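Probable CoA-transferase alpha subunit (Rhodococcus jostii, PDB 6COJ) probably serves as the alpha subunit of a CoA-transferase-family enzyme and holds a spirocyclic coenzyme A thioester in a pocket shared with another protein chain. Local coordinates at residues A[28-33]-A[179-184]; A[36-41]-A[45-50]; A[285-290]-A[297-302]. The protein carries 1 engineered substitution. All blocks are in the same frame, centred on the assembly; numbering follows the deposited sequence.

Contact 1 of 3, residues A[28-33]-A[179-184]; sequences GELRSG and AALVHL
The contact across the two segments is purely apolar, and L30 carries it by dividing its two methyls between A179 and L181. CD2 of L30 comes to 3.5 Å from CB of A179, while CD1 of L30 approaches CD2 of L181 more loosely, at 4.3 Å. With CG turned anti to the carbonyl carbon (chi1 -53°), the isobutyl group of L30 extends from the loop over strand 177-184. A179 and L181 receive it on the same side of the strand, whereas CB of A180 points to the other. F214 on strand 213-217 touches both L30 and L181, so the patch continues across the neighbouring strand of the parallel, Rossmann-like sheet.

Polar interactions lie within the loop. NH2 of R31 donates to two carbonyls, at 2.7 Å from O of G28 and at 3.0 Å from O of L30. Both acceptors lie close to the guanidinium plane, yet the donor stands above each carbonyl plane, 36° out of it at G28 and 55° at L30. The backbone of A179 is committed elsewhere, to T35 and G37 of the adjacent strand.

With no hydrogen bond between them, what joins these two segments is the packing of buried methyl groups; polar anchors of the loop, such as S32 and G33 on T60, lie elsewhere, and the guanidinium bridges the carbonyls of G28 and L30.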
loop_
_atom_site.group_PDB
_atom_site.type_symbol
_atom_site.label_atom_id
_atom_site.label_comp_id
_atom_site.label_asym_id
_atom_site.label_seq_id
_atom_site.Cartn_x
_atom_site.Cartn_y
_atom_site.Cartn_z
ATOM N N GLY A 28 10.041 -25.024 16.627
ATOM C CA GLY A 28 11.354 -25.187 17.233
ATOM C C GLY A 28 12.291 -24.011 17.018
ATOM O O GLY A 28 13.298 -23.896 17.726
ATOM N N GLU A 29 12.004 -23.155 16.038
ATOM C CA GLU A 29 12.757 -21.927 15.812
ATOM C C GLU A 29 12.254 -20.765 16.654
ATOM O O GLU A 29 12.905 -19.712 16.688
ATOM C CB GLU A 29 12.680 -21.521 14.336
ATOM C CG GLU A 29 13.397 -22.461 13.389
ATOM C CD GLU A 29 14.837 -22.690 13.794
ATOM O OE1 GLU A 29 15.189 -23.841 14.129
ATOM O OE2 GLU A 29 15.616 -21.715 13.791
ATOM N N LEU A 30 11.104 -20.916 17.301
ATOM C CA LEU A 30 10.547 -19.880 18.155
ATOM C C LEU A 30 11.052 -20.057 19.580
ATOM O O LEU A 30 11.536 -21.123 19.967
ATOM C CB LEU A 30 9.021 -19.933 18.126
ATOM C CG LEU A 30 8.411 -19.906 16.724
ATOM C CD1 LEU A 30 6.901 -20.057 16.824
ATOM C CD2 LEU A 30 8.792 -18.618 15.973
ATOM N N ARG A 31 10.948 -18.986 20.360
ATOM C CA ARG A 31 11.433 -18.992 21.729
ATOM C C ARG A 31 10.432 -18.275 22.616
ATOM O O ARG A 31 9.755 -17.337 22.183
ATOM C CB ARG A 31 12.786 -18.280 21.854
ATOM C CG ARG A 31 13.881 -18.836 20.964
ATOM C CD ARG A 31 14.355 -20.187 21.471
ATOM N NE ARG A 31 15.516 -20.670 20.732
ATOM C CZ ARG A 31 15.453 -21.518 19.713
ATOM N NH1 ARG A 31 16.562 -21.903 19.097
ATOM N NH2 ARG A 31 14.281 -21.991 19.316
ATOM N N SER A 32 10.352 -18.719 23.870
ATOM C CA SER A 32 9.525 -18.018 24.835
ATOM C C SER A 32 9.962 -16.561 24.913
ATOM O O SER A 32 11.148 -16.243 24.771
ATOM C CB SER A 32 9.626 -18.688 26.209
ATOM O OG SER A 32 9.058 -19.990 26.169
ATOM N N GLY A 33 8.996 -15.673 25.112
ATOM C CA GLY A 33 9.267 -14.255 25.199
ATOM C C GLY A 33 9.261 -13.517 23.881
ATOM O O GLY A 33 9.403 -12.289 23.883
ATOM N N ALA A 179 8.888 -12.903 15.059
ATOM C CA ALA A 179 8.478 -13.935 14.120
ATOM C C ALA A 179 7.088 -13.630 13.589
ATOM O O ALA A 179 6.300 -12.918 14.219
ATOM C CB ALA A 179 8.509 -15.326 14.766
ATOM N N ALA A 180 6.806 -14.164 12.402
ATOM C CA ALA A 180 5.469 -14.133 11.823
ATOM C C ALA A 180 5.071 -15.547 11.437
ATOM O O ALA A 180 5.897 -16.321 10.937
ATOM C CB ALA A 180 5.407 -13.239 10.570
ATOM N N LEU A 181 3.803 -15.877 11.682
ATOM C CA LEU A 181 3.197 -17.146 11.279
ATOM C C LEU A 181 2.018 -16.808 10.379
ATOM O O LEU A 181 1.102 -16.093 10.799
ATOM C CB LEU A 181 2.701 -17.927 12.503
ATOM C CG LEU A 181 3.699 -18.144 13.638
ATOM C CD1 LEU A 181 2.994 -18.790 14.825
ATOM C CD2 LEU A 181 4.862 -18.993 13.174
ATOM N N VAL A 182 2.048 -17.288 9.132
ATOM C CA VAL A 182 0.977 -17.021 8.176
ATOM C C VAL A 182 0.663 -18.311 7.429
ATOM O O VAL A 182 1.505 -19.202 7.313
ATOM C CB VAL A 182 1.328 -15.884 7.178
ATOM C CG1 VAL A 182 1.639 -14.571 7.923
ATOM C CG2 VAL A 182 2.503 -16.283 6.285
ATOM N N HIS A 183 -0.566 -18.398 6.913
ATOM C CA HIS A 183 -1.021 -19.543 6.127
ATOM C C HIS A 183 -1.555 -19.055 4.790
ATOM O O HIS A 183 -2.397 -18.152 4.748
ATOM C CB HIS A 183 -2.145 -20.298 6.842
ATOM C CG HIS A 183 -2.560 -21.544 6.134
ATOM N ND1 HIS A 183 -1.845 -22.719 6.234
ATOM C CD2 HIS A 183 -3.601 -21.803 5.305
ATOM C CE1 HIS A 183 -2.437 -23.654 5.508
ATOM N NE2 HIS A 183 -3.508 -23.126 4.938
ATOM N N LEU A 184 -1.089 -19.670 3.709
ATOM C CA LEU A 184 -1.494 -19.293 2.362
ATOM C C LEU A 184 -1.925 -20.528 1.574
ATOM O O LEU A 184 -1.778 -21.671 2.015
ATOM C CB LEU A 184 -0.386 -18.509 1.640
ATOM C CG LEU A 184 -0.289 -17.068 2.147
ATOM C CD1 LEU A 184 1.009 -16.414 1.705
ATOM C CD2 LEU A 184 -1.486 -16.237 1.657
#

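Contact 2 of 3, residues A[36-41]-A[45-50]; sequences IGIGGW and RKPMAL. With F8G (S-{(3R,5R,9R)-1-[(2R,3S,4R,5R)-5-(6-amino-9H-purin-9-yl)-4-hydroxy-3-(phosphonooxy)tetrahydrofuran-2-yl]-3,5,9-trihydroxy-8,8-dimethyl-3,5-dioxido-10,14-dioxo-2,4,6-trioxa-11,15-diaza-3lambda~5~,5lambda~5~-diphosphaheptadecan-17-yl} (5R,10R)-7-hydroxy-10-methyl-2-oxo-1-oxaspiro[4.5]dec-6-ene-6-carbothioate (non-preferred name)), chain E.
The turn joining strand 35-38 to helix 48-56, the first half of a beta-alpha-beta unit, folds K46 back so that its ammonium meets the backbone of G39. NZ of K46 donates to O of G39 at 2.8 Å, in a bond opening 159° at the oxygen and tilted 21° from the carbonyl plane. A bend at chi2 (-72°) curls the lysine chain beside this carbonyl, and K46 CE lies 3.7 Å from N of W41. The same ammonium forms a salt bridge with D71 and a hydrogen bond to O of Y67. A leucine here would probably leave the carboxylate of D71 without its charge partner and the carbonyls of G39 and Y67 without this donor.

At the start of the crossover, P47 occupies the N-cap position and centres an inverse gamma turn, with a weak bond from M48 N to K46 O. P47 CG meets CG2 of I38 at 3.6 Å, and the proline CD packs on that methyl too. Nearer the loop, CA of G40 comes within 3.4 Å of O of R45 in a CA-H...O contact. A CB on G40 would run into that oxygen. W41 carries the turn into the ligand pocket: its CH2 lies 3.5 Å from CAI, a methyl of F8G, which sits at the ring's edge near its plane. An aromatic side chain of another protein chain stacks on the indole.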
loop_
_atom_site.group_PDB
_atom_site.type_symbol
_atom_site.label_atom_id
_atom_site.label_comp_id
_atom_site.label_asym_id
_atom_site.label_seq_id
_atom_site.Cartn_x
_atom_site.Cartn_y
_atom_site.Cartn_z
ATOM N N ILE A 36 5.334 -12.252 18.393
ATOM C CA ILE A 36 4.950 -13.024 17.218
ATOM C C ILE A 36 3.705 -12.404 16.601
ATOM O O ILE A 36 2.708 -12.173 17.298
ATOM C CB ILE A 36 4.706 -14.504 17.569
ATOM C CG1 ILE A 36 5.968 -15.096 18.198
ATOM C CG2 ILE A 36 4.284 -15.295 16.322
ATOM C CD1 ILE A 36 5.870 -16.584 18.486
ATOM N N GLY A 37 3.763 -12.149 15.297
ATOM C CA GLY A 37 2.595 -11.712 14.557
ATOM C C GLY A 37 1.931 -12.925 13.931
ATOM O O GLY A 37 2.602 -13.817 13.417
ATOM N N ILE A 38 0.605 -12.959 13.987
ATOM C CA ILE A 38 -0.157 -14.061 13.411
ATOM C C ILE A 38 -1.065 -13.505 12.325
ATOM O O ILE A 38 -1.836 -12.567 12.572
ATOM C CB ILE A 38 -0.958 -14.827 14.480
ATOM C CG1 ILE A 38 -0.023 -15.298 15.590
ATOM C CG2 ILE A 38 -1.675 -16.001 13.828
ATOM C CD1 ILE A 38 -0.723 -16.028 16.707
ATOM N N GLY A 39 -0.966 -14.085 11.130
ATOM C CA GLY A 39 -1.674 -13.604 9.957
ATOM C C GLY A 39 -3.158 -13.934 9.964
ATOM O O GLY A 39 -3.761 -14.240 10.998
ATOM N N GLY A 40 -3.750 -13.870 8.776
ATOM C CA GLY A 40 -5.185 -14.031 8.676
ATOM C C GLY A 40 -5.921 -12.872 9.337
ATOM O O GLY A 40 -5.385 -11.778 9.527
ATOM N N TRP A 41 -7.174 -13.142 9.718
ATOM C CA TRP A 41 -8.053 -12.099 10.235
ATOM C C TRP A 41 -9.247 -12.755 10.912
ATOM O O TRP A 41 -10.007 -13.466 10.253
ATOM C CB TRP A 41 -8.539 -11.254 9.052
ATOM C CG TRP A 41 -9.599 -10.225 9.348
ATOM C CD1 TRP A 41 -10.934 -10.451 9.595
ATOM C CD2 TRP A 41 -9.425 -8.803 9.353
ATOM N NE1 TRP A 41 -11.587 -9.255 9.776
ATOM C CE2 TRP A 41 -10.687 -8.230 9.622
ATOM C CE3 TRP A 41 -8.322 -7.958 9.170
ATOM C CZ2 TRP A 41 -10.875 -6.850 9.705
ATOM C CZ3 TRP A 41 -8.514 -6.586 9.254
ATOM C CH2 TRP A 41 -9.780 -6.051 9.519
ATOM N N ARG A 45 -8.463 -17.658 7.453
ATOM C CA ARG A 45 -7.116 -18.069 7.029
ATOM C C ARG A 45 -6.071 -17.884 8.119
ATOM O O ARG A 45 -4.978 -17.359 7.900
ATOM C CB ARG A 45 -6.696 -17.450 5.694
ATOM C CG ARG A 45 -5.821 -18.415 4.886
ATOM C CD ARG A 45 -5.389 -17.851 3.522
ATOM N NE ARG A 45 -4.523 -16.686 3.724
ATOM C CZ ARG A 45 -4.746 -15.458 3.264
ATOM N NH1 ARG A 45 -5.789 -15.188 2.477
ATOM N NH2 ARG A 45 -3.884 -14.497 3.587
ATOM N N LYS A 46 -6.411 -18.367 9.316
ATOM C CA LYS A 46 -5.437 -18.370 10.386
ATOM C C LYS A 46 -4.505 -19.567 10.225
ATOM O O LYS A 46 -4.922 -20.625 9.751
ATOM C CB LYS A 46 -6.160 -18.483 11.721
ATOM C CG LYS A 46 -6.820 -17.179 12.127
ATOM C CD LYS A 46 -5.781 -16.169 12.530
ATOM C CE LYS A 46 -6.385 -14.833 12.884
ATOM N NZ LYS A 46 -5.300 -13.936 13.340
ATOM N N PRO A 47 -3.216 -19.425 10.614
ATOM C CA PRO A 47 -2.285 -20.579 10.589
ATOM C C PRO A 47 -2.531 -21.495 11.784
ATOM O O PRO A 47 -1.726 -21.611 12.720
ATOM C CB PRO A 47 -0.917 -19.892 10.629
ATOM C CG PRO A 47 -1.165 -18.668 11.458
ATOM C CD PRO A 47 -2.544 -18.184 11.043
ATOM N N MET A 48 -3.689 -22.161 11.762
ATOM C CA MET A 48 -4.148 -22.912 12.924
ATOM C C MET A 48 -3.288 -24.142 13.186
ATOM O O MET A 48 -3.088 -24.514 14.351
ATOM C CB MET A 48 -5.618 -23.302 12.759
ATOM C CG MET A 48 -6.591 -22.141 12.694
ATOM S SD MET A 48 -6.665 -21.158 14.202
ATOM C CE MET A 48 -7.670 -22.234 15.223
ATOM N N ALA A 49 -2.766 -24.780 12.134
ATOM C CA ALA A 49 -1.835 -25.883 12.348
ATOM C C ALA A 49 -0.576 -25.407 13.063
ATOM O O ALA A 49 -0.076 -26.083 13.970
ATOM C CB ALA A 49 -1.512 -26.577 11.022
ATOM N N LEU A 50 -0.056 -24.233 12.688
ATOM C CA LEU A 50 1.102 -23.697 13.403
ATOM C C LEU A 50 0.747 -23.335 14.842
ATOM O O LEU A 50 1.545 -23.566 15.762
ATOM C CB LEU A 50 1.687 -22.500 12.645
ATOM C CG LEU A 50 2.543 -22.862 11.416
ATOM C CD1 LEU A 50 2.703 -21.663 10.462
ATOM C CD2 LEU A 50 3.919 -23.409 11.828
HETATM C C4 F8G E . -22.535 -6.769 31.691
HETATM C C5 F8G E . -22.247 -5.382 32.081
HETATM C C6 F8G E . -21.129 -5.142 33.025
HETATM C C8 F8G E . -23.935 -5.431 30.690
HETATM N N1 F8G E . -20.418 -6.196 33.490
HETATM N N3 F8G E . -21.796 -7.791 32.183
HETATM C "C1'" F8G E . -24.155 -7.918 30.220
HETATM C C2 F8G E . -20.683 -7.593 33.118
HETATM C "C2'" F8G E . -25.664 -7.907 30.077
HETATM C "C3'" F8G E . -25.847 -8.779 28.855
HETATM C "C4'" F8G E . -24.684 -8.386 27.983
HETATM C "C5'" F8G E . -25.081 -7.233 27.087
HETATM C CAA F8G E . -13.894 -0.176 9.188
HETATM C CAB F8G E . -14.993 -0.683 10.088
HETATM C CAC F8G E . -14.922 -1.856 10.751
HETATM C CAD F8G E . -13.910 -2.920 10.355
HETATM C CAE F8G E . -13.114 -2.494 9.123
HETATM C CAF F8G E . -12.661 -1.054 9.246
HETATM C CAG F8G E . -15.790 -2.101 11.916
HETATM C CAI F8G E . -11.903 -3.381 8.874
HETATM C CAK F8G E . -14.494 -4.332 10.138
HETATM C CAL F8G E . -13.937 -5.270 11.224
HETATM C CAM F8G E . -13.054 -4.344 12.023
HETATM C CAQ F8G E . -17.634 -1.814 13.901
HETATM C CAR F8G E . -18.672 -2.842 13.487
HETATM C CAT F8G E . -20.237 -3.215 15.289
HETATM C CAU F8G E . -20.750 -4.233 16.290
HETATM C CAV F8G E . -21.544 -3.623 17.439
HETATM C CAX F8G E . -23.268 -5.159 18.108
HETATM C CAY F8G E . -23.783 -6.172 19.098
HETATM C CAZ F8G E . -24.869 -5.588 20.010
HETATM C CBA F8G E . -25.191 -6.599 21.101
HETATM C CBM F8G E . -24.347 -4.318 20.665
HETATM C CBN F8G E . -26.155 -5.295 19.249
HETATM N N6 F8G E . -20.821 -3.883 33.418
HETATM N N7 F8G E . -23.144 -4.612 31.431
HETATM N N9 F8G E . -23.573 -6.716 30.860
HETATM N NAS F8G E . -19.160 -3.602 14.613
HETATM N NAW F8G E . -22.057 -4.658 18.326
HETATM O "O2'" F8G E . -26.320 -8.460 31.221
HETATM O "O3'" F8G E . -25.616 -10.135 29.193
HETATM O "O4'" F8G E . -23.660 -7.965 28.881
HETATM O "O5'" F8G E . -26.076 -7.688 26.175
HETATM O OAH F8G E . -15.966 0.036 10.176
HETATM O OAJ F8G E . -15.656 -3.145 12.544
HETATM O OAN F8G E . -12.440 -4.592 13.038
HETATM O OAO F8G E . -12.998 -3.032 11.439
HETATM O OBB F8G E . -23.964 -6.894 21.750
HETATM O OBD F8G E . -24.485 -7.326 24.250
HETATM O OBJ F8G E . -20.774 -2.130 15.106
HETATM O OBK F8G E . -23.926 -4.818 17.136
HETATM O OBL F8G E . -24.304 -7.315 18.402
HETATM O OBO F8G E . -22.465 -8.287 23.205
HETATM O OBP F8G E . -24.658 -9.254 22.487
HETATM O OBQ F8G E . -26.984 -7.792 23.776
HETATM O OBR F8G E . -26.283 -5.608 24.778
HETATM O OCI F8G E . -26.359 -12.518 29.632
HETATM O OCJ F8G E . -27.612 -10.607 30.604
HETATM O OCK F8G E . -27.718 -11.057 28.153
HETATM P PBC F8G E . -23.915 -8.008 22.907
HETATM P PBE F8G E . -26.011 -7.091 24.691
HETATM P PCH F8G E . -26.864 -11.116 29.397
HETATM S SAP F8G E . -16.963 -1.034 12.467
#

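Contact 3 of 3, residues A[285-290]-A[297-302]; sequences VATYLS and QAAVKK
Y288 meets A299 where two consecutive helices pack, and the tight part of the contact gathers at the CD1 and CE1 atoms of the tyrosine. CD1 and CE1 of Y288 both stand 3.6 Å from CB of A299, an approach oblique to the ring plane. N of V300 lies in that plane, at the edge, 4.0 Å from CE1 of Y288. The valine side chain crosses the tyrosine at about a right angle and brings CG2 of V300 to 4.2 Å from CD1 of Y288. Within its own segment, the ring has the methyl CG2 of T287 over one face, offset toward the rim; with that methyl anti to the backbone N of T287, it also borders CB of A299.

Helices 278-288 and 293-306 are consecutive and joined by a short loop, and the small side chain of A299 is consistent with their close backbone approach, the CA atoms of Y288 and A299 lying 6.4 Å apart. F267 meets the tyrosine edge-to-face, and F284, Y296 and F303 also pack around it, which agrees with the burial of Y288.

T287, exposed to solvent, marks the looser side: its side chain comes no nearer than 4.2 Å, from CG2 of T287 to CB of A299, and OG1 turns back along its own helix to O of Q283. Where helix 278-288 ends, apart from this interface, OG of S290 hydrogen-bonds to O of V285 at 2.7 Å, and L289 N reaches the same oxygen from the opposite face of the carbonyl plane.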
loop_
_atom_site.group_PDB
_atom_site.type_symbol
_atom_site.label_atom_id
_atom_site.label_comp_id
_atom_site.label_asym_id
_atom_site.label_seq_id
_atom_site.Cartn_x
_atom_site.Cartn_y
_atom_site.Cartn_z
ATOM N N VAL A 285 -9.498 -31.085 24.543
ATOM C CA VAL A 285 -8.047 -31.261 24.501
ATOM C C VAL A 285 -7.694 -32.721 24.235
ATOM O O VAL A 285 -6.850 -33.029 23.384
ATOM C CB VAL A 285 -7.415 -30.742 25.805
ATOM C CG1 VAL A 285 -5.985 -31.227 25.952
ATOM C CG2 VAL A 285 -7.487 -29.219 25.844
ATOM N N ALA A 286 -8.336 -33.643 24.959
ATOM C CA ALA A 286 -8.032 -35.062 24.791
ATOM C C ALA A 286 -8.301 -35.522 23.364
ATOM O O ALA A 286 -7.527 -36.304 22.799
ATOM C CB ALA A 286 -8.832 -35.903 25.787
ATOM N N THR A 287 -9.389 -35.042 22.760
ATOM C CA THR A 287 -9.772 -35.523 21.437
ATOM C C THR A 287 -8.997 -34.827 20.321
ATOM O O THR A 287 -8.614 -35.475 19.342
ATOM C CB THR A 287 -11.281 -35.356 21.229
ATOM O OG1 THR A 287 -11.990 -36.132 22.203
ATOM C CG2 THR A 287 -11.690 -35.819 19.833
ATOM N N TYR A 288 -8.741 -33.521 20.447
ATOM C CA TYR A 288 -8.243 -32.732 19.322
ATOM C C TYR A 288 -6.828 -32.200 19.481
ATOM O O TYR A 288 -6.142 -32.021 18.473
ATOM C CB TYR A 288 -9.194 -31.565 19.001
ATOM C CG TYR A 288 -10.571 -32.052 18.654
ATOM C CD1 TYR A 288 -10.836 -32.588 17.400
ATOM C CD2 TYR A 288 -11.591 -32.046 19.597
ATOM C CE1 TYR A 288 -12.085 -33.079 17.082
ATOM C CE2 TYR A 288 -12.848 -32.532 19.286
ATOM C CZ TYR A 288 -13.089 -33.046 18.024
ATOM O OH TYR A 288 -14.339 -33.537 17.716
ATOM N N LEU A 289 -6.364 -31.944 20.704
ATOM C CA LEU A 289 -5.131 -31.187 20.895
ATOM C C LEU A 289 -4.041 -31.976 21.617
ATOM O O LEU A 289 -3.063 -31.375 22.076
ATOM C CB LEU A 289 -5.416 -29.871 21.629
ATOM C CG LEU A 289 -6.499 -28.966 21.032
ATOM C CD1 LEU A 289 -6.720 -27.732 21.901
ATOM C CD2 LEU A 289 -6.132 -28.560 19.605
ATOM N N SER A 290 -4.165 -33.298 21.728
ATOM C CA SER A 290 -3.206 -34.086 22.491
ATOM C C SER A 290 -2.327 -34.971 21.618
ATOM O O SER A 290 -1.541 -35.766 22.150
ATOM C CB SER A 290 -3.923 -34.911 23.560
ATOM O OG SER A 290 -4.566 -34.062 24.492
ATOM N N GLN A 297 -6.573 -33.765 12.386
ATOM C CA GLN A 297 -7.323 -33.794 11.135
ATOM C C GLN A 297 -8.238 -35.010 11.076
ATOM O O GLN A 297 -9.380 -34.919 10.611
ATOM C CB GLN A 297 -6.355 -33.774 9.950
ATOM C CG GLN A 297 -5.590 -32.462 9.783
ATOM C CD GLN A 297 -6.494 -31.299 9.419
ATOM O OE1 GLN A 297 -7.569 -31.494 8.851
ATOM N NE2 GLN A 297 -6.050 -30.078 9.716
ATOM N N ALA A 298 -7.761 -36.155 11.563
ATOM C CA ALA A 298 -8.613 -37.337 11.604
ATOM C C ALA A 298 -9.806 -37.120 12.528
ATOM O O ALA A 298 -10.935 -37.511 12.204
ATOM C CB ALA A 298 -7.797 -38.546 12.060
ATOM N N ALA A 299 -9.578 -36.499 13.687
ATOM C CA ALA A 299 -10.664 -36.300 14.639
ATOM C C ALA A 299 -11.674 -35.293 14.115
ATOM O O ALA A 299 -12.881 -35.427 14.358
ATOM C CB ALA A 299 -10.099 -35.836 15.980
ATOM N N VAL A 300 -11.199 -34.279 13.400
ATOM C CA VAL A 300 -12.100 -33.298 12.821
ATOM C C VAL A 300 -12.955 -33.929 11.732
ATOM O O VAL A 300 -14.145 -33.618 11.596
ATOM C CB VAL A 300 -11.270 -32.106 12.321
ATOM C CG1 VAL A 300 -11.944 -31.434 11.142
ATOM C CG2 VAL A 300 -11.018 -31.160 13.484
ATOM N N LYS A 301 -12.368 -34.827 10.938
ATOM C CA LYS A 301 -13.145 -35.524 9.923
ATOM C C LYS A 301 -14.217 -36.397 10.563
ATOM O O LYS A 301 -15.359 -36.441 10.091
ATOM C CB LYS A 301 -12.216 -36.363 9.045
ATOM C CG LYS A 301 -12.909 -37.077 7.902
ATOM C CD LYS A 301 -11.958 -38.029 7.200
ATOM C CE LYS A 301 -12.720 -39.094 6.421
ATOM N NZ LYS A 301 -11.938 -39.611 5.264
ATOM N N LYS A 302 -13.868 -37.081 11.654
ATOM C CA LYS A 302 -14.831 -37.920 12.355
ATOM C C LYS A 302 -15.973 -37.084 12.932
ATOM O O LYS A 302 -17.142 -37.480 12.853
ATOM C CB LYS A 302 -14.088 -38.711 13.435
ATOM C CG LYS A 302 -14.934 -39.539 14.381
ATOM C CD LYS A 302 -14.017 -40.259 15.367
ATOM C CE LYS A 302 -14.795 -41.060 16.397
ATOM N NZ LYS A 302 -15.513 -40.156 17.345
#

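In the fold
Contacts 1 and 2 meet in the central parallel sheet, their centres about 10 Å apart, because strands 177-184 and 35-38 are neighbours there. The tie is direct: A179 O pairs with G37 N, H183 O with R45 NE, and P47 packs on L181. Along the chain, both segments of contact 2 fall between those of contact 1, so a local turn is set beside a long-range closure. Contact 3 follows both, in the C-terminal helices, with its centre about 23 Å from that of contact 1 and about 19 Å from that of contact 2. It touches neither, although L289 and Q297 pack on helix 48-56, which contact 2 begins. Only contact 2 includes a residue of the ligand pocket, W41.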